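Local coordinates for lipoprotein (Colwellia psychrerythraea, PDB 3O0Y), which is a putative lipoprotein of unknown function, probably related in fold to metallopeptidases, at residues E471-Y476 / G555-M560; A464-T470 / G591-M595. All coordinates share one frame; numbering follows the deposited sequence.

Contact 1 (E471-Y476 / G555-M560); sequences EGWALY and GYKLGM. With SO4 (sulfate ion), chain D.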
loop_
_atom_site.group_PDB
_atom_site.type_symbol
_atom_site.label_atom_id
_atom_site.label_comp_id
_atom_site.label_asym_id
_atom_site.label_seq_id
_atom_site.Cartn_x
_atom_site.Cartn_y
_atom_site.Cartn_z
ATOM N N GLU A 471 -3.854 3.417 6.487
ATOM C CA GLU A 471 -2.907 2.851 7.378
ATOM C C GLU A 471 -3.225 3.191 8.819
ATOM O O GLU A 471 -3.028 2.302 9.681
ATOM C CB GLU A 471 -1.507 3.349 7.010
ATOM C CG GLU A 471 -1.145 3.031 5.602
ATOM C CD GLU A 471 -1.224 1.515 5.216
ATOM O OE1 GLU A 471 -1.401 0.588 6.079
ATOM O OE2 GLU A 471 -1.187 1.279 3.986
ATOM N N GLY A 472 -3.721 4.407 9.103
ATOM C CA GLY A 472 -4.089 4.760 10.420
ATOM C C GLY A 472 -5.244 3.909 10.932
ATOM O O GLY A 472 -5.231 3.470 12.106
ATOM N N TRP A 473 -6.199 3.599 10.052
ATOM C CA TRP A 473 -7.319 2.729 10.437
ATOM C C TRP A 473 -6.785 1.350 10.869
ATOM O O TRP A 473 -7.221 0.802 11.881
ATOM C CB TRP A 473 -8.325 2.552 9.268
ATOM C CG TRP A 473 -9.300 1.408 9.646
ATOM C CD1 TRP A 473 -9.185 0.123 9.309
ATOM C CD2 TRP A 473 -10.284 1.471 10.694
ATOM N NE1 TRP A 473 -10.085 -0.629 10.024
ATOM C CE2 TRP A 473 -10.779 0.188 10.862
ATOM C CE3 TRP A 473 -10.845 2.501 11.407
ATOM C CZ2 TRP A 473 -11.764 -0.099 11.803
ATOM C CZ3 TRP A 473 -11.811 2.223 12.350
ATOM C CH2 TRP A 473 -12.299 0.956 12.480
ATOM N N ALA A 474 -5.896 0.774 10.070
ATOM C CA ALA A 474 -5.464 -0.604 10.344
ATOM C C ALA A 474 -4.683 -0.650 11.656
ATOM O O ALA A 474 -4.870 -1.548 12.452
ATOM C CB ALA A 474 -4.641 -1.186 9.186
ATOM N N LEU A 475 -3.843 0.363 11.920
ATOM C CA LEU A 475 -3.146 0.424 13.213
ATOM C C LEU A 475 -4.101 0.644 14.390
ATOM O O LEU A 475 -3.972 -0.020 15.459
ATOM C CB LEU A 475 -2.030 1.510 13.128
ATOM C CG LEU A 475 -0.999 1.587 14.227
ATOM C CD1 LEU A 475 -0.277 0.210 14.395
ATOM C CD2 LEU A 475 -0.046 2.788 13.963
ATOM N N TYR A 476 -5.133 1.509 14.205
ATOM C CA TYR A 476 -6.203 1.659 15.195
ATOM C C TYR A 476 -6.902 0.335 15.460
ATOM O O TYR A 476 -7.151 0.036 16.632
ATOM C CB TYR A 476 -7.184 2.757 14.764
ATOM C CG TYR A 476 -8.459 2.781 15.537
ATOM C CD1 TYR A 476 -8.555 3.454 16.737
ATOM C CD2 TYR A 476 -9.586 2.192 15.048
ATOM C CE1 TYR A 476 -9.764 3.414 17.497
ATOM C CE2 TYR A 476 -10.783 2.158 15.784
ATOM C CZ TYR A 476 -10.884 2.827 16.971
ATOM O OH TYR A 476 -12.088 2.692 17.724
ATOM N N GLY A 555 1.877 7.864 7.564
ATOM C CA GLY A 555 0.439 7.720 7.616
ATOM C C GLY A 555 -0.066 6.914 8.749
ATOM O O GLY A 555 -1.181 7.160 9.310
ATOM N N TYR A 556 0.743 5.933 9.105
ATOM C CA TYR A 556 0.338 4.886 10.057
ATOM C C TYR A 556 0.043 5.548 11.404
ATOM O O TYR A 556 -1.083 5.472 11.931
ATOM C CB TYR A 556 1.461 3.837 10.246
ATOM C CG TYR A 556 1.786 3.085 9.005
ATOM C CD1 TYR A 556 1.208 1.847 8.763
ATOM C CD2 TYR A 556 2.604 3.638 8.001
ATOM C CE1 TYR A 556 1.401 1.223 7.597
ATOM C CE2 TYR A 556 2.817 2.973 6.839
ATOM C CZ TYR A 556 2.175 1.804 6.597
ATOM O OH TYR A 556 2.389 1.142 5.418
ATOM N N LYS A 557 1.053 6.160 12.015
ATOM C CA LYS A 557 0.834 6.779 13.312
ATOM C C LYS A 557 0.023 8.073 13.201
ATOM O O LYS A 557 -0.729 8.376 14.100
ATOM C CB LYS A 557 2.135 6.988 14.087
ATOM C CG LYS A 557 2.401 5.875 15.028
ATOM C CD LYS A 557 1.487 6.086 16.257
ATOM C CE LYS A 557 1.443 4.930 17.185
ATOM N NZ LYS A 557 0.593 5.217 18.460
ATOM N N LEU A 558 0.279 8.951 12.233
ATOM C CA LEU A 558 -0.479 10.218 12.221
ATOM C C LEU A 558 -2.001 9.931 12.066
ATOM O O LEU A 558 -2.842 10.551 12.716
ATOM C CB LEU A 558 0.043 11.151 11.156
ATOM C CG LEU A 558 1.449 11.646 11.405
ATOM C CD1 LEU A 558 1.910 12.559 10.251
ATOM C CD2 LEU A 558 1.593 12.280 12.786
ATOM N N GLY A 559 -2.357 8.945 11.232
ATOM C CA GLY A 559 -3.710 8.620 11.053
ATOM C C GLY A 559 -4.286 7.975 12.316
ATOM O O GLY A 559 -5.407 8.306 12.706
ATOM N N MET A 560 -3.563 7.050 12.944
ATOM C CA MET A 560 -4.019 6.403 14.143
ATOM C C MET A 560 -4.267 7.426 15.276
ATOM O O MET A 560 -5.319 7.374 15.949
ATOM C CB MET A 560 -3.068 5.263 14.574
ATOM C CG MET A 560 -3.576 4.463 15.777
ATOM S SD MET A 560 -2.136 3.734 16.828
ATOM C CE MET A 560 -3.095 2.667 17.980
HETATM S S SO4 D . 3.120 -2.148 6.490
HETATM O O1 SO4 D . 2.937 -1.660 7.884
HETATM O O2 SO4 D . 2.791 -3.535 6.458
HETATM O O3 SO4 D . 2.191 -1.499 5.533
HETATM O O4 SO4 D . 4.421 -1.785 5.993
#
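Helix segments 471-476 and 555-560 meet at G472 and G559, whose CA atoms are 3.9 Å apart, and their axes cross at -72° with a closest approach of 7.0 Å. No side chain separates the helices here. A CB on G472 would clash with G559 C and M560 N. G472 CA also makes a CA-H...O contact to Y556 O, at 3.4 Å. On one flank, E471 lies beside Y556. E471 CB sits over one face of the Y556 ring, 3.7 Å from its centroid, in a CH-pi contact. The E471 chain bends at chi2 (-56°), which brings the carboxylate back alongside the ring, with the two planes 31° apart. E471 OE1 then comes within 3.2 Å of Y556 CE1. The ring ends in a hydroxyl, and Y556 OH donates a 2.7 Å hydrogen bond to sulfate O3. With that hydroxyl and ring gone, an alanine here would probably leave the sulfate short of one donor and open a gap beside E471. Further along the helix, L475 and M560 cross at about a right angle, with L475 CG 3.6 Å from M560 SD. M560 CG also packs on Y476 CB. R504, R507 and R545 bind the sulfate too, and R507 makes a cation-pi contact with Y556. The arrangement is a close glycine-to-glycine helix crossing beside an arginine-lined pocket that holds a sulfate, probably from the crystallisation liquor.

Contact 2 (A464-T470 / G591-M595); sequences APYNAYT and GAVPM
Y469 lays one ring face on the backbone of A592 and V593. A592 CA stands 3.5 Å from the ring centroid, 15° off the normal, in a CH-pi contact. V593 N lies over the same face, offset toward the rim. The methyl of A592 sits between Y469 and A464, with A592 CB 3.5 Å from Y469 CD2 and 3.3 Å from A464 O. M595 approaches the Y469 ring at its edge. Its chain bends at chi2 and chi3, which returns M595 CE to within 3.8 Å of Y469 CB. The second aromatic, Y466, takes P594 over its face, with P594 CD 3.8 Å from the ring centroid. The contact thus joins the start of helix 467-483 to the loop between helices 580-588 and 595-608. Y466 and P594 are both N-cap residues, each just ahead of a helix. Y466 O accepts from T470 N and from T470 OG1, the latter at 2.9 Å and from above the carbonyl plane. No direct hydrogen bond joins the segments. A water donates to V593 O at 2.9 Å and accepts a weak bond from Y469 N. Further out, V587 O accepts from Y469 OH and ties the ring to helix 580-588. D297 OD2 accepts a hydrogen bond from M595 N. V108 and L112 of helix 100-117 touch the Y466 side chain.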
loop_
_atom_site.group_PDB
_atom_site.type_symbol
_atom_site.label_atom_id
_atom_site.label_comp_id
_atom_site.label_asym_id
_atom_site.label_seq_id
_atom_site.Cartn_x
_atom_site.Cartn_y
_atom_site.Cartn_z
ATOM N N ALA A 464 -10.597 5.092 -2.783
ATOM C CA ALA A 464 -9.735 6.256 -2.530
ATOM C C ALA A 464 -8.548 5.793 -1.693
ATOM O O ALA A 464 -8.766 5.224 -0.627
ATOM C CB ALA A 464 -10.570 7.327 -1.714
ATOM N N PRO A 465 -7.305 6.063 -2.131
ATOM C CA PRO A 465 -6.132 5.551 -1.410
ATOM C C PRO A 465 -5.551 6.648 -0.520
ATOM O O PRO A 465 -4.493 7.248 -0.950
ATOM C CB PRO A 465 -5.096 5.371 -2.501
ATOM C CG PRO A 465 -5.485 6.278 -3.548
ATOM C CD PRO A 465 -6.933 6.609 -3.437
ATOM N N TYR A 466 -6.318 7.178 0.395
ATOM C CA TYR A 466 -5.871 8.065 1.458
ATOM C C TYR A 466 -4.965 7.274 2.456
ATOM O O TYR A 466 -5.445 6.545 3.315
ATOM C CB TYR A 466 -7.080 8.639 2.183
ATOM C CG TYR A 466 -7.716 9.744 1.402
ATOM C CD1 TYR A 466 -7.062 10.971 1.272
ATOM C CD2 TYR A 466 -8.933 9.573 0.739
ATOM C CE1 TYR A 466 -7.613 11.991 0.479
ATOM C CE2 TYR A 466 -9.451 10.607 -0.027
ATOM C CZ TYR A 466 -8.825 11.774 -0.129
ATOM O OH TYR A 466 -9.399 12.820 -0.873
ATOM N N ASN A 467 -3.690 7.452 2.348
ATOM C CA ASN A 467 -2.724 6.672 3.144
ATOM C C ASN A 467 -2.911 6.821 4.662
ATOM O O ASN A 467 -2.806 5.830 5.393
ATOM C CB ASN A 467 -1.298 7.137 2.721
ATOM C CG ASN A 467 -0.200 6.293 3.259
ATOM O OD1 ASN A 467 -0.081 5.115 2.930
ATOM N ND2 ASN A 467 0.689 6.918 4.026
ATOM N N ALA A 468 -3.123 8.050 5.168
ATOM C CA ALA A 468 -3.234 8.271 6.595
ATOM C C ALA A 468 -4.503 7.622 7.112
ATOM O O ALA A 468 -4.482 6.934 8.123
ATOM C CB ALA A 468 -3.170 9.753 6.928
ATOM N N TYR A 469 -5.561 7.726 6.356
ATOM C CA TYR A 469 -6.815 7.037 6.731
ATOM C C TYR A 469 -6.624 5.521 6.759
ATOM O O TYR A 469 -7.046 4.831 7.692
ATOM C CB TYR A 469 -7.970 7.431 5.795
ATOM C CG TYR A 469 -9.253 6.719 6.106
ATOM C CD1 TYR A 469 -10.254 7.288 6.822
ATOM C CD2 TYR A 469 -9.447 5.459 5.586
ATOM C CE1 TYR A 469 -11.426 6.604 7.081
ATOM C CE2 TYR A 469 -10.587 4.743 5.884
ATOM C CZ TYR A 469 -11.580 5.326 6.571
ATOM O OH TYR A 469 -12.760 4.617 6.827
ATOM N N THR A 470 -6.125 4.999 5.666
ATOM C CA THR A 470 -6.041 3.573 5.387
ATOM C C THR A 470 -5.056 2.896 6.338
ATOM O O THR A 470 -5.443 1.893 6.965
ATOM C CB THR A 470 -5.740 3.255 3.899
ATOM O OG1 THR A 470 -6.726 3.926 3.092
ATOM C CG2 THR A 470 -5.813 1.700 3.673
ATOM N N GLY A 591 -16.270 5.774 3.837
ATOM C CA GLY A 591 -15.129 5.533 2.959
ATOM C C GLY A 591 -13.858 6.193 3.457
ATOM O O GLY A 591 -13.863 6.984 4.386
ATOM N N ALA A 592 -12.773 5.920 2.756
ATOM C CA ALA A 592 -11.498 6.535 3.024
ATOM C C ALA A 592 -11.560 8.001 2.622
ATOM O O ALA A 592 -12.001 8.344 1.519
ATOM C CB ALA A 592 -10.333 5.797 2.216
ATOM N N VAL A 593 -11.148 8.867 3.529
ATOM C CA VAL A 593 -11.325 10.338 3.377
ATOM C C VAL A 593 -10.126 11.058 4.033
ATOM O O VAL A 593 -9.440 10.516 4.873
ATOM C CB VAL A 593 -12.630 10.809 4.056
ATOM C CG1 VAL A 593 -13.925 10.345 3.266
ATOM C CG2 VAL A 593 -12.709 10.261 5.555
ATOM N N PRO A 594 -9.906 12.325 3.682
ATOM C CA PRO A 594 -8.990 13.169 4.440
ATOM C C PRO A 594 -9.470 13.342 5.837
ATOM O O PRO A 594 -10.682 13.257 6.118
ATOM C CB PRO A 594 -9.037 14.506 3.691
ATOM C CG PRO A 594 -9.804 14.303 2.487
ATOM C CD PRO A 594 -10.598 13.062 2.608
ATOM N N MET A 595 -8.535 13.505 6.758
ATOM C CA MET A 595 -8.869 13.791 8.127
ATOM C C MET A 595 -9.877 14.913 8.344
ATOM O O MET A 595 -10.733 14.820 9.236
ATOM C CB MET A 595 -7.604 13.936 8.989
ATOM C CG MET A 595 -6.764 12.524 9.168
ATOM S SD MET A 595 -7.559 11.091 9.959
ATOM C CE MET A 595 -8.023 10.224 8.409
HETATM O O HOH W 1 -6.539 10.588 5.176
#

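Overall arrangement
Contacts 1 and 2 share helix 467-483 and follow each other along it. T470 ends one segment and E471 begins the next, and both side chains touch H444 of helix 444-452. The centres of the two contacts are 10 Å apart. They meet where N467 ND2 packs 3.7 Å from G555 CA. Q552 connects them further: its backbone O accepts from N467 ND2, and its side chain bonds to Y556 OH. Along the chain, contact 1 is nested inside the loop closed by contact 2. The sulfate lies at contact 1, while contact 2 holds the N-terminal start of the shared helix against the loop leading to the last helix, 595-608.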